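Local atomic coordinates of DNA repair protein XRCC1 (Homo sapiens, PDB entry 3K77), a protein that scaffolds DNA single-strand break repair by assembling repair protein complexes, and binds poly-ADP-ribose chains on PARP1, limiting that enzyme's activity. Residues K41-V46 / S140-S145; C12-S17 / R34-G39; A66-L71 / I130-P135; I4-V9 / V45-E50. All blocks are in the same frame, centred on the assembly; numbering follows the deposited sequence.

Contact 1 (K41-V46 / S140-S145)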
loop_
_atom_site.group_PDB
_atom_site.type_symbol
_atom_site.label_atom_id
_atom_site.label_comp_id
_atom_site.label_asym_id
_atom_site.label_seq_id
_atom_site.Cartn_x
_atom_site.Cartn_y
_atom_site.Cartn_z
ATOM N N LYS A 41 -12.022 9.723 -1.280
ATOM C CA LYS A 41 -12.401 8.627 -0.389
ATOM C C LYS A 41 -11.417 7.468 -0.422
ATOM O O LYS A 41 -11.224 6.786 0.588
ATOM C CB LYS A 41 -13.835 8.155 -0.647
ATOM C CG LYS A 41 -14.869 8.814 0.258
ATOM C CD LYS A 41 -16.204 8.077 0.251
ATOM C CE LYS A 41 -16.126 6.733 0.958
ATOM N NZ LYS A 41 -15.397 5.707 0.148
ATOM N N THR A 42 -10.807 7.243 -1.582
ATOM C CA THR A 42 -9.750 6.239 -1.703
ATOM C C THR A 42 -8.707 6.656 -2.736
ATOM O O THR A 42 -8.993 7.443 -3.640
ATOM C CB THR A 42 -10.292 4.819 -2.062
ATOM O OG1 THR A 42 -10.587 4.764 -3.459
ATOM C CG2 THR A 42 -11.538 4.480 -1.260
ATOM N N ILE A 43 -7.494 6.134 -2.582
ATOM C CA ILE A 43 -6.383 6.437 -3.475
ATOM C C ILE A 43 -5.554 5.174 -3.694
ATOM O O ILE A 43 -5.653 4.226 -2.907
ATOM C CB ILE A 43 -5.493 7.563 -2.911
ATOM C CG1 ILE A 43 -4.775 7.097 -1.644
ATOM C CG2 ILE A 43 -6.319 8.821 -2.656
ATOM C CD1 ILE A 43 -3.932 8.147 -0.988
ATOM N N SER A 44 -4.725 5.169 -4.741
ATOM C CA SER A 44 -4.084 3.938 -5.195
ATOM C C SER A 44 -2.715 4.141 -5.865
ATOM O O SER A 44 -2.470 5.157 -6.519
ATOM C CB SER A 44 -5.034 3.210 -6.154
ATOM O OG SER A 44 -4.601 1.884 -6.391
ATOM N N VAL A 45 -1.826 3.160 -5.692
ATOM C CA VAL A 45 -0.553 3.108 -6.423
ATOM C C VAL A 45 -0.207 1.679 -6.795
ATOM O O VAL A 45 -0.442 0.750 -6.032
ATOM C CB VAL A 45 0.655 3.678 -5.630
ATOM C CG1 VAL A 45 0.510 5.163 -5.416
ATOM C CG2 VAL A 45 0.812 2.962 -4.330
ATOM N N VAL A 46 0.330 1.510 -7.990
ATOM C CA VAL A 46 0.894 0.243 -8.389
ATOM C C VAL A 46 2.416 0.386 -8.437
ATOM O O VAL A 46 2.941 1.276 -9.107
ATOM C CB VAL A 46 0.351 -0.194 -9.744
ATOM C CG1 VAL A 46 1.005 -1.510 -10.177
ATOM C CG2 VAL A 46 -1.164 -0.314 -9.660
ATOM N N SER A 140 -8.604 16.072 5.529
ATOM C CA SER A 140 -7.170 16.095 5.248
ATOM C C SER A 140 -6.751 15.097 4.183
ATOM O O SER A 140 -7.431 14.089 3.959
ATOM C CB SER A 140 -6.377 15.808 6.526
ATOM O OG SER A 140 -6.805 16.633 7.596
ATOM N N PRO A 141 -5.631 15.388 3.508
ATOM C CA PRO A 141 -4.968 14.394 2.664
ATOM C C PRO A 141 -4.487 13.243 3.534
ATOM O O PRO A 141 -4.138 13.458 4.702
ATOM C CB PRO A 141 -3.773 15.167 2.088
ATOM C CG PRO A 141 -4.207 16.595 2.114
ATOM C CD PRO A 141 -5.022 16.723 3.374
ATOM N N PHE A 142 -4.472 12.040 2.972
ATOM C CA PHE A 142 -4.086 10.856 3.718
ATOM C C PHE A 142 -3.267 9.984 2.792
ATOM O O PHE A 142 -3.219 10.245 1.586
ATOM C CB PHE A 142 -5.323 10.108 4.210
ATOM C CG PHE A 142 -6.128 9.484 3.111
ATOM C CD1 PHE A 142 -5.873 8.195 2.688
ATOM C CD2 PHE A 142 -7.136 10.194 2.484
ATOM C CE1 PHE A 142 -6.620 7.625 1.659
ATOM C CE2 PHE A 142 -7.879 9.631 1.467
ATOM C CZ PHE A 142 -7.625 8.344 1.053
ATOM N N GLY A 143 -2.610 8.965 3.349
ATOM C CA GLY A 143 -1.830 8.033 2.550
ATOM C C GLY A 143 -1.040 7.059 3.397
ATOM O O GLY A 143 -1.527 6.541 4.401
ATOM N N LEU A 144 0.192 6.800 2.982
ATOM C CA LEU A 144 1.069 5.899 3.715
ATOM C C LEU A 144 2.368 6.615 4.033
ATOM O O LEU A 144 2.757 7.552 3.329
ATOM C CB LEU A 144 1.379 4.631 2.902
ATOM C CG LEU A 144 0.289 3.563 2.729
ATOM C CD1 LEU A 144 0.827 2.397 1.928
ATOM C CD2 LEU A 144 -0.246 3.090 4.065
ATOM N N SER A 145 3.020 6.177 5.109
ATOM C CA SER A 145 4.346 6.658 5.459
ATOM C C SER A 145 5.382 5.808 4.751
ATOM O O SER A 145 6.321 6.323 4.147
ATOM C CB SER A 145 4.561 6.615 6.971
ATOM O OG SER A 145 5.736 7.320 7.328
#
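I43 CG1 (chi1 67°) and F142 CG (chi1 68°) each sit between their own backbone N and carbonyl carbon, and from these positions the two side chains approach from opposite directions. They meet across the interior of the beta sandwich that forms the XRCC1 N-terminal domain: I43 belongs to strand 42-49 of one sheet, while F142 lies by strand 143-150 of the other. No hydrogen bond joins the two segments; the contact is van der Waals packing, mostly of carbon on carbon. I43 CD1 lies 3.8 Å from F142 CE1 and reaches on to F142 O at 3.4 Å. CG1 also approaches CE1, and CG2 comes within 4.0 Å of F142 CZ, so all three outer carbons of the isoleucine gather about the CE1 and CZ end of the ring. With an alanine here these carbons are gone, and the F142 ring would probably face a gap between the sheets and be freer to turn. W33 also packs on I43, and C132 on F142, which extends the hydrophobic cluster. Beyond the ring, G143 turns its carbonyl to the S65 hydroxyl in a hydrogen bond. At the far end of the ring T42 CA meets the edge, near the ring plane, 4.1 Å from F142 CZ.

Contact 2 (C12-S17 / R34-G39)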
loop_
_atom_site.group_PDB
_atom_site.type_symbol
_atom_site.label_atom_id
_atom_site.label_comp_id
_atom_site.label_asym_id
_atom_site.label_seq_id
_atom_site.Cartn_x
_atom_site.Cartn_y
_atom_site.Cartn_z
ATOM N N CYS A 12 -0.578 5.728 -10.268
ATOM C CA CYS A 12 -0.957 6.318 -8.998
ATOM C C CYS A 12 -2.224 7.096 -9.247
ATOM O O CYS A 12 -2.274 7.900 -10.173
ATOM C CB CYS A 12 0.132 7.261 -8.502
ATOM S SG CYS A 12 -0.233 8.073 -6.926
ATOM N N SER A 13 -3.251 6.843 -8.438
ATOM C CA SER A 13 -4.547 7.497 -8.617
ATOM C C SER A 13 -4.532 8.959 -8.152
ATOM O O SER A 13 -5.329 9.772 -8.607
ATOM C CB SER A 13 -5.652 6.719 -7.892
ATOM O OG SER A 13 -5.694 7.051 -6.507
ATOM N N SER A 14 -3.627 9.274 -7.239
ATOM C CA SER A 14 -3.554 10.600 -6.649
ATOM C C SER A 14 -2.298 10.719 -5.797
ATOM O O SER A 14 -1.987 9.824 -5.005
ATOM C CB SER A 14 -4.784 10.868 -5.769
ATOM O OG SER A 14 -4.636 12.080 -5.040
ATOM N N GLN A 15 -1.584 11.832 -5.952
ATOM C CA GLN A 15 -0.370 12.052 -5.172
ATOM C C GLN A 15 -0.043 13.521 -5.029
ATOM O O GLN A 15 -0.444 14.348 -5.855
ATOM C CB GLN A 15 0.821 11.338 -5.796
ATOM C CG GLN A 15 1.325 11.994 -7.057
ATOM C CD GLN A 15 2.491 11.240 -7.670
ATOM O OE1 GLN A 15 3.102 10.390 -7.021
ATOM N NE2 GLN A 15 2.802 11.544 -8.924
ATOM N N ASP A 16 0.690 13.820 -3.957
ATOM C CA ASP A 16 1.123 15.174 -3.611
ATOM C C ASP A 16 2.425 15.522 -4.321
ATOM O O ASP A 16 3.151 14.628 -4.771
ATOM C CB ASP A 16 1.338 15.251 -2.105
ATOM C CG ASP A 16 1.402 16.659 -1.599
ATOM O OD1 ASP A 16 2.453 17.018 -1.036
ATOM O OD2 ASP A 16 0.416 17.404 -1.765
ATOM N N SER A 17 2.729 16.816 -4.420
ATOM C CA SER A 17 3.946 17.252 -5.117
ATOM C C SER A 17 5.200 16.916 -4.313
ATOM O O SER A 17 6.270 16.619 -4.873
ATOM C CB SER A 17 3.904 18.750 -5.441
ATOM O OG SER A 17 3.315 19.482 -4.386
ATOM N N ARG A 34 1.108 10.780 -0.144
ATOM C CA ARG A 34 -0.181 11.336 0.240
ATOM C C ARG A 34 -0.986 11.779 -0.972
ATOM O O ARG A 34 -0.423 12.011 -2.054
ATOM C CB ARG A 34 0.011 12.515 1.171
ATOM C CG ARG A 34 0.315 12.161 2.593
ATOM C CD ARG A 34 -0.191 13.303 3.445
ATOM N NE ARG A 34 0.378 13.326 4.780
ATOM C CZ ARG A 34 0.207 14.330 5.629
ATOM N NH1 ARG A 34 -0.513 15.384 5.268
ATOM N NH2 ARG A 34 0.754 14.283 6.832
ATOM N N ALA A 35 -2.301 11.888 -0.773
ATOM C CA ALA A 35 -3.221 12.287 -1.828
ATOM C C ALA A 35 -2.981 13.740 -2.233
ATOM O O ALA A 35 -2.568 14.576 -1.416
ATOM C CB ALA A 35 -4.660 12.081 -1.393
ATOM N N ALA A 36 -3.229 14.037 -3.503
ATOM C CA ALA A 36 -3.029 15.380 -4.001
ATOM C C ALA A 36 -3.956 16.293 -3.234
ATOM O O ALA A 36 -3.645 17.455 -2.991
ATOM C CB ALA A 36 -3.333 15.447 -5.478
ATOM N N LYS A 37 -5.093 15.742 -2.827
ATOM C CA LYS A 37 -6.130 16.538 -2.195
ATOM C C LYS A 37 -6.833 15.845 -1.025
ATOM O O LYS A 37 -6.884 14.613 -0.928
ATOM C CB LYS A 37 -7.160 16.998 -3.241
ATOM C CG LYS A 37 -6.802 18.324 -3.864
ATOM C CD LYS A 37 -6.105 19.182 -2.821
ATOM C CE LYS A 37 -5.400 20.355 -3.435
ATOM N NZ LYS A 37 -6.384 21.379 -3.826
ATOM N N ALA A 38 -7.369 16.671 -0.135
ATOM C CA ALA A 38 -8.220 16.201 0.943
ATOM C C ALA A 38 -9.541 15.779 0.337
ATOM O O ALA A 38 -9.969 16.332 -0.675
ATOM C CB ALA A 38 -8.445 17.312 1.956
ATOM N N GLY A 39 -10.182 14.791 0.946
ATOM C CA GLY A 39 -11.526 14.415 0.548
ATOM C C GLY A 39 -11.680 13.376 -0.551
ATOM O O GLY A 39 -12.804 13.111 -0.984
#
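S14 sets OG against the start of A36, where it accepts a nearly straight hydrogen bond from A36 N (2.9 Å, 164°) and passes 3.5 Å from A35 CA. With chi1 at 172°, OG lies opposite the serine's own nitrogen, which carries it across to the other loop. The same oxygen is hydrogen-bonded to E40 OE1, so a buried hydroxyl has two polar partners. One loop follows strand 6-12 and the other lies between strands 33-34 and 42-49; their touching parts, 14-16 and 34-37, run at 101° to each other. R34 O receives D16 N in a weak, bent hydrogen bond (2.9 Å) and also a CA-H...O contact from Q15 CA at 3.1 Å. Alongside, D16 CB rests 4.0 Å from A35 O. The polar ends of the longer side chains turn to other partners: R34 NE forms a salt bridge with D63, Q15 OE1 takes the A21 amide, and D16 OD1 is bonded to T18 and H19. Backbone groups thus supply most of the polar atoms that meet, the small A36 methyl sits close to Q15 O, and the S14 hydroxyl, between the A36 amide and the E40 carboxylate, is the side-chain group that bonds across.

Contact 3 (A66-L71 / I130-P135)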
loop_
_atom_site.group_PDB
_atom_site.type_symbol
_atom_site.label_atom_id
_atom_site.label_comp_id
_atom_site.label_asym_id
_atom_site.label_seq_id
_atom_site.Cartn_x
_atom_site.Cartn_y
_atom_site.Cartn_z
ATOM N N ALA A 66 -7.751 5.020 6.957
ATOM C CA ALA A 66 -8.537 4.198 7.867
ATOM C C ALA A 66 -8.411 2.720 7.502
ATOM O O ALA A 66 -8.401 1.855 8.380
ATOM C CB ALA A 66 -10.004 4.642 7.849
ATOM N N PHE A 67 -8.308 2.443 6.200
ATOM C CA PHE A 67 -8.168 1.081 5.677
ATOM C C PHE A 67 -7.054 1.023 4.648
ATOM O O PHE A 67 -6.812 1.983 3.915
ATOM C CB PHE A 67 -9.453 0.615 4.991
ATOM C CG PHE A 67 -10.638 0.550 5.897
ATOM C CD1 PHE A 67 -10.794 -0.522 6.760
ATOM C CD2 PHE A 67 -11.605 1.550 5.879
ATOM C CE1 PHE A 67 -11.879 -0.600 7.610
ATOM C CE2 PHE A 67 -12.702 1.485 6.734
ATOM C CZ PHE A 67 -12.837 0.404 7.604
ATOM N N VAL A 68 -6.386 -0.120 4.588
ATOM C CA VAL A 68 -5.380 -0.370 3.562
ATOM C C VAL A 68 -5.535 -1.785 2.998
ATOM O O VAL A 68 -5.713 -2.761 3.730
ATOM C CB VAL A 68 -3.927 -0.144 4.080
ATOM C CG1 VAL A 68 -2.925 -0.352 2.957
ATOM C CG2 VAL A 68 -3.780 1.262 4.657
ATOM N N GLU A 69 -5.477 -1.881 1.678
ATOM C CA GLU A 69 -5.559 -3.162 0.992
ATOM C C GLU A 69 -4.355 -3.313 0.075
ATOM O O GLU A 69 -3.890 -2.356 -0.535
ATOM C CB GLU A 69 -6.845 -3.259 0.164
ATOM C CG GLU A 69 -7.027 -4.581 -0.559
ATOM C CD GLU A 69 -8.324 -4.647 -1.341
ATOM O OE1 GLU A 69 -8.999 -5.696 -1.294
ATOM O OE2 GLU A 69 -8.682 -3.645 -1.992
ATOM N N VAL A 70 -3.846 -4.529 -0.010
ATOM C CA VAL A 70 -2.736 -4.811 -0.887
ATOM C C VAL A 70 -3.154 -5.928 -1.826
ATOM O O VAL A 70 -3.622 -6.981 -1.391
ATOM C CB VAL A 70 -1.454 -5.200 -0.098
ATOM C CG1 VAL A 70 -0.388 -5.809 -1.038
ATOM C CG2 VAL A 70 -0.896 -3.988 0.654
ATOM N N LEU A 71 -3.005 -5.669 -3.119
ATOM C CA LEU A 71 -3.253 -6.669 -4.140
ATOM C C LEU A 71 -1.982 -6.889 -4.936
ATOM O O LEU A 71 -1.117 -6.021 -4.979
ATOM C CB LEU A 71 -4.381 -6.245 -5.078
ATOM C CG LEU A 71 -5.745 -5.961 -4.449
ATOM C CD1 LEU A 71 -5.823 -4.504 -3.977
ATOM C CD2 LEU A 71 -6.834 -6.253 -5.464
ATOM N N ILE A 130 -1.437 -1.027 -3.952
ATOM C CA ILE A 130 -1.850 -0.630 -2.616
ATOM C C ILE A 130 -3.011 0.352 -2.678
ATOM O O ILE A 130 -2.902 1.412 -3.297
ATOM C CB ILE A 130 -0.683 -0.015 -1.836
ATOM C CG1 ILE A 130 0.524 -0.973 -1.866
ATOM C CG2 ILE A 130 -1.105 0.306 -0.421
ATOM C CD1 ILE A 130 1.832 -0.309 -1.537
ATOM N N VAL A 131 -4.130 -0.017 -2.051
ATOM C CA VAL A 131 -5.312 0.845 -1.987
ATOM C C VAL A 131 -5.541 1.352 -0.565
ATOM O O VAL A 131 -5.609 0.567 0.377
ATOM C CB VAL A 131 -6.586 0.124 -2.525
ATOM C CG1 VAL A 131 -7.771 1.077 -2.577
ATOM C CG2 VAL A 131 -6.322 -0.472 -3.909
ATOM N N CYS A 132 -5.634 2.676 -0.424
ATOM C CA CYS A 132 -5.899 3.325 0.861
ATOM C C CYS A 132 -7.263 4.006 0.885
ATOM O O CYS A 132 -7.624 4.688 -0.059
ATOM C CB CYS A 132 -4.836 4.392 1.147
ATOM S SG CYS A 132 -3.135 3.796 1.216
ATOM N N SER A 133 -7.993 3.865 1.987
ATOM C CA SER A 133 -9.301 4.498 2.114
ATOM C C SER A 133 -9.386 5.364 3.366
ATOM O O SER A 133 -8.766 5.073 4.383
ATOM C CB SER A 133 -10.417 3.449 2.156
ATOM O OG SER A 133 -10.423 2.674 0.981
ATOM N N GLN A 134 -10.171 6.430 3.278
ATOM C CA GLN A 134 -10.502 7.245 4.440
ATOM C C GLN A 134 -11.909 7.824 4.256
ATOM O O GLN A 134 -12.071 8.963 3.800
ATOM C CB GLN A 134 -9.463 8.339 4.649
ATOM C CG GLN A 134 -9.784 9.270 5.770
ATOM C CD GLN A 134 -10.136 8.543 7.050
ATOM O OE1 GLN A 134 -11.312 8.326 7.338
ATOM N NE2 GLN A 134 -9.123 8.171 7.831
ATOM N N PRO A 135 -12.932 7.018 4.596
ATOM C CA PRO A 135 -14.354 7.348 4.449
ATOM C C PRO A 135 -14.897 8.157 5.619
ATOM O O PRO A 135 -15.997 8.709 5.516
ATOM C CB PRO A 135 -15.038 5.972 4.455
ATOM C CG PRO A 135 -13.936 4.951 4.566
ATOM C CD PRO A 135 -12.753 5.659 5.131
#
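V68 and I130 project together from neighbouring antiparallel strands, 67-73 and 124-133, with V68 CG1 3.9 Å from I130 CG2. V70 and C132 share their buried face: V70 CG2 comes up to I130 CG1 at 4.2 Å, and C132 SG sits near V68 CG2. L144, from the opposing sheet, packs on V68, I130 and C132, so this tightly filled side forms part of the sandwich interior. The other face, carrying F67, E69, V131 and S133, is partly open to solvent, although its side chains also touch across the strands. L71 CD1 leans across to V131 CG2, the F67 and S133 side chains meet through their CB atoms, and P135 CG lies at the edge of the F67 ring. E69 runs straight out from the sheet, CG anti to N (chi1 -179°), and leaves mainly its CB near V131 O. Between the faces the backbone is firmly paired: E69 and V131 exchange hydrogen bonds of 2.8 Å in each direction, N to O, and S133 N reaches F67 O at 2.9 Å. Beyond them S133 O takes two donors, A66 N at 2.8 Å and F67 N at 3.2 Å. Q134, bent at chi2 (50°), brings NE2 to 3.6 Å from A66 CB, while its amide is held by Y136, G64 and S99. Two residues, A66 and F67, thus face the single S133, which makes the start of strand 67-73 a classic beta bulge in an antiparallel sheet of the sandwich.

Contact 4 (I4-V9 / V45-E50)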
loop_
_atom_site.group_PDB
_atom_site.type_symbol
_atom_site.label_atom_id
_atom_site.label_comp_id
_atom_site.label_asym_id
_atom_site.label_seq_id
_atom_site.Cartn_x
_atom_site.Cartn_y
_atom_site.Cartn_z
ATOM N N ILE A 4 12.239 -7.035 -0.332
ATOM C CA ILE A 4 12.048 -6.954 -1.768
ATOM C C ILE A 4 12.317 -5.535 -2.278
ATOM O O ILE A 4 11.902 -4.538 -1.674
ATOM C CB ILE A 4 10.617 -7.390 -2.163
ATOM C CG1 ILE A 4 10.417 -8.876 -1.870
ATOM C CG2 ILE A 4 10.352 -7.126 -3.634
ATOM C CD1 ILE A 4 9.053 -9.422 -2.314
ATOM N N ARG A 5 13.007 -5.455 -3.406
ATOM C CA ARG A 5 13.361 -4.179 -3.991
ATOM C C ARG A 5 12.322 -3.738 -5.013
ATOM O O ARG A 5 11.882 -4.538 -5.835
ATOM C CB ARG A 5 14.734 -4.283 -4.644
ATOM C CG ARG A 5 15.737 -5.125 -3.865
ATOM C CD ARG A 5 17.109 -4.497 -3.929
ATOM N NE ARG A 5 17.072 -3.112 -3.460
ATOM C CZ ARG A 5 17.906 -2.159 -3.867
ATOM N NH1 ARG A 5 18.846 -2.434 -4.764
ATOM N NH2 ARG A 5 17.794 -0.928 -3.386
ATOM N N LEU A 6 11.946 -2.459 -4.955
ATOM C CA LEU A 6 10.931 -1.883 -5.842
ATOM C C LEU A 6 11.574 -1.001 -6.911
ATOM O O LEU A 6 12.331 -0.086 -6.600
ATOM C CB LEU A 6 9.911 -1.067 -5.038
ATOM C CG LEU A 6 9.329 -1.769 -3.816
ATOM C CD1 LEU A 6 8.638 -0.763 -2.933
ATOM C CD2 LEU A 6 8.373 -2.888 -4.226
ATOM N N ARG A 7 11.250 -1.278 -8.166
ATOM C CA ARG A 7 11.872 -0.603 -9.297
ATOM C C ARG A 7 11.271 0.789 -9.557
ATOM O O ARG A 7 11.980 1.805 -9.520
ATOM C CB ARG A 7 11.758 -1.489 -10.543
ATOM C CG ARG A 7 12.207 -0.856 -11.853
ATOM C CD ARG A 7 11.829 -1.780 -12.996
ATOM N NE ARG A 7 11.793 -1.109 -14.293
ATOM C CZ ARG A 7 12.554 -1.447 -15.333
ATOM N NH1 ARG A 7 13.412 -2.453 -15.236
ATOM N NH2 ARG A 7 12.455 -0.784 -16.475
ATOM N N HIS A 8 9.966 0.841 -9.812
ATOM C CA HIS A 8 9.329 2.114 -10.111
ATOM C C HIS A 8 7.833 2.094 -9.814
ATOM O O HIS A 8 7.272 1.050 -9.481
ATOM C CB HIS A 8 9.635 2.558 -11.556
ATOM C CG HIS A 8 8.725 1.971 -12.599
ATOM N ND1 HIS A 8 8.884 0.703 -13.100
ATOM C CD2 HIS A 8 7.667 2.509 -13.257
ATOM C CE1 HIS A 8 7.948 0.467 -14.008
ATOM N NE2 HIS A 8 7.203 1.546 -14.121
ATOM N N VAL A 9 7.212 3.270 -9.883
ATOM C CA VAL A 9 5.768 3.417 -9.731
ATOM C C VAL A 9 5.102 3.273 -11.101
ATOM O O VAL A 9 5.390 4.055 -12.018
ATOM C CB VAL A 9 5.420 4.800 -9.142
ATOM C CG1 VAL A 9 3.897 4.975 -8.993
ATOM C CG2 VAL A 9 6.135 4.989 -7.812
ATOM N N VAL A 45 -1.826 3.160 -5.692
ATOM C CA VAL A 45 -0.553 3.108 -6.423
ATOM C C VAL A 45 -0.207 1.679 -6.795
ATOM O O VAL A 45 -0.442 0.750 -6.032
ATOM C CB VAL A 45 0.655 3.678 -5.630
ATOM C CG1 VAL A 45 0.510 5.163 -5.416
ATOM C CG2 VAL A 45 0.812 2.962 -4.330
ATOM N N VAL A 46 0.330 1.510 -7.990
ATOM C CA VAL A 46 0.894 0.243 -8.389
ATOM C C VAL A 46 2.416 0.386 -8.437
ATOM O O VAL A 46 2.941 1.276 -9.107
ATOM C CB VAL A 46 0.351 -0.194 -9.744
ATOM C CG1 VAL A 46 1.005 -1.510 -10.177
ATOM C CG2 VAL A 46 -1.164 -0.314 -9.660
ATOM N N LEU A 47 3.114 -0.480 -7.704
ATOM C CA LEU A 47 4.571 -0.490 -7.699
ATOM C C LEU A 47 5.111 -1.698 -8.452
ATOM O O LEU A 47 4.590 -2.803 -8.315
ATOM C CB LEU A 47 5.104 -0.477 -6.270
ATOM C CG LEU A 47 4.586 0.689 -5.431
ATOM C CD1 LEU A 47 4.976 0.519 -3.971
ATOM C CD2 LEU A 47 5.073 2.024 -5.992
ATOM N N GLN A 48 6.145 -1.469 -9.263
ATOM C CA GLN A 48 6.815 -2.535 -10.002
ATOM C C GLN A 48 8.030 -3.050 -9.229
ATOM O O GLN A 48 8.930 -2.276 -8.891
ATOM C CB GLN A 48 7.241 -2.035 -11.384
ATOM C CG GLN A 48 8.170 -2.969 -12.166
ATOM C CD GLN A 48 7.490 -4.253 -12.618
ATOM O OE1 GLN A 48 6.468 -4.227 -13.314
ATOM N NE2 GLN A 48 8.064 -5.390 -12.233
ATOM N N LEU A 49 8.051 -4.356 -8.948
ATOM C CA LEU A 49 9.217 -4.993 -8.335
ATOM C C LEU A 49 10.354 -5.145 -9.350
ATOM O O LEU A 49 10.116 -5.242 -10.548
ATOM C CB LEU A 49 8.868 -6.372 -7.778
ATOM C CG LEU A 49 7.544 -6.621 -7.046
ATOM C CD1 LEU A 49 7.630 -7.941 -6.277
ATOM C CD2 LEU A 49 7.184 -5.491 -6.100
ATOM N N GLU A 50 11.592 -5.171 -8.870
ATOM C CA GLU A 50 12.736 -5.303 -9.768
ATOM C C GLU A 50 12.722 -6.657 -10.455
ATOM O O GLU A 50 13.072 -6.765 -11.625
ATOM C CB GLU A 50 14.065 -5.076 -9.035
ATOM C CG GLU A 50 14.393 -3.613 -8.842
ATOM C CD GLU A 50 15.647 -3.411 -8.028
ATOM O OE1 GLU A 50 15.878 -2.269 -7.573
ATOM O OE2 GLU A 50 16.395 -4.398 -7.840
#
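Q48 O is gripped by two successive amides: R7 N at 2.6 Å, nearly in line with the carbonyl bond, and H8 N in a weak bond at 3.4 Å. In return Q48 N donates to H8 O (2.8 Å, 172°). With R7 and H8 both facing Q48, strand 6-12 makes a classic beta bulge against strand 42-49, its antiparallel neighbour in one sheet of the sandwich, and the register slips by one residue. The Q48 side chain bends at chi2 (69°), and its NE2 donates to L49 O at 2.7 Å, in the amide plane and on a lone pair; OE1 has a weak bond from R127. Against its aliphatic part, the H8 ring brings ND1 to 3.6 Å from Q48 CB. Cutting Q48 back to an alanine removes the amide and CG, which would probably leave L49 O without this donor and the H8 ring with less to rest on. The side chains of L6, V9, L47 and L49 make apolar contacts: V9 CG2 meets L47 CD2 at 3.6 Å, and L6 touches L47 CD1 with CD1 and L49 CD2 with CD2. At the chain corner E50 N bonds R5 O, while E50 OE1 lies over one face of the R5 guanidinium, 4.1 Å from NH1, where no N-H points at it.

Strand 42-49 runs through contacts 1 and 4, which share V45 and V46 although their centres lie about 17 Å apart. I43 in its first half reaches the opposing sheet in contact 1, a buried contact without a hydrogen bond across it, mostly carbon on carbon; its second half carries the strand pairing of contact 4, with the charged R5 and E50 on the exposed side. Contact 3 joins the next strand pair of the same sheet, and strand 124-133 bonds directly to 42-49 through I43 N to C132 O. Contacts 3 and 4 each contain a beta bulge. Contact 2 has no strand pairing: it is a polar crossing of loops nearer the surface, tied to contact 1 by F142 O and A35 N.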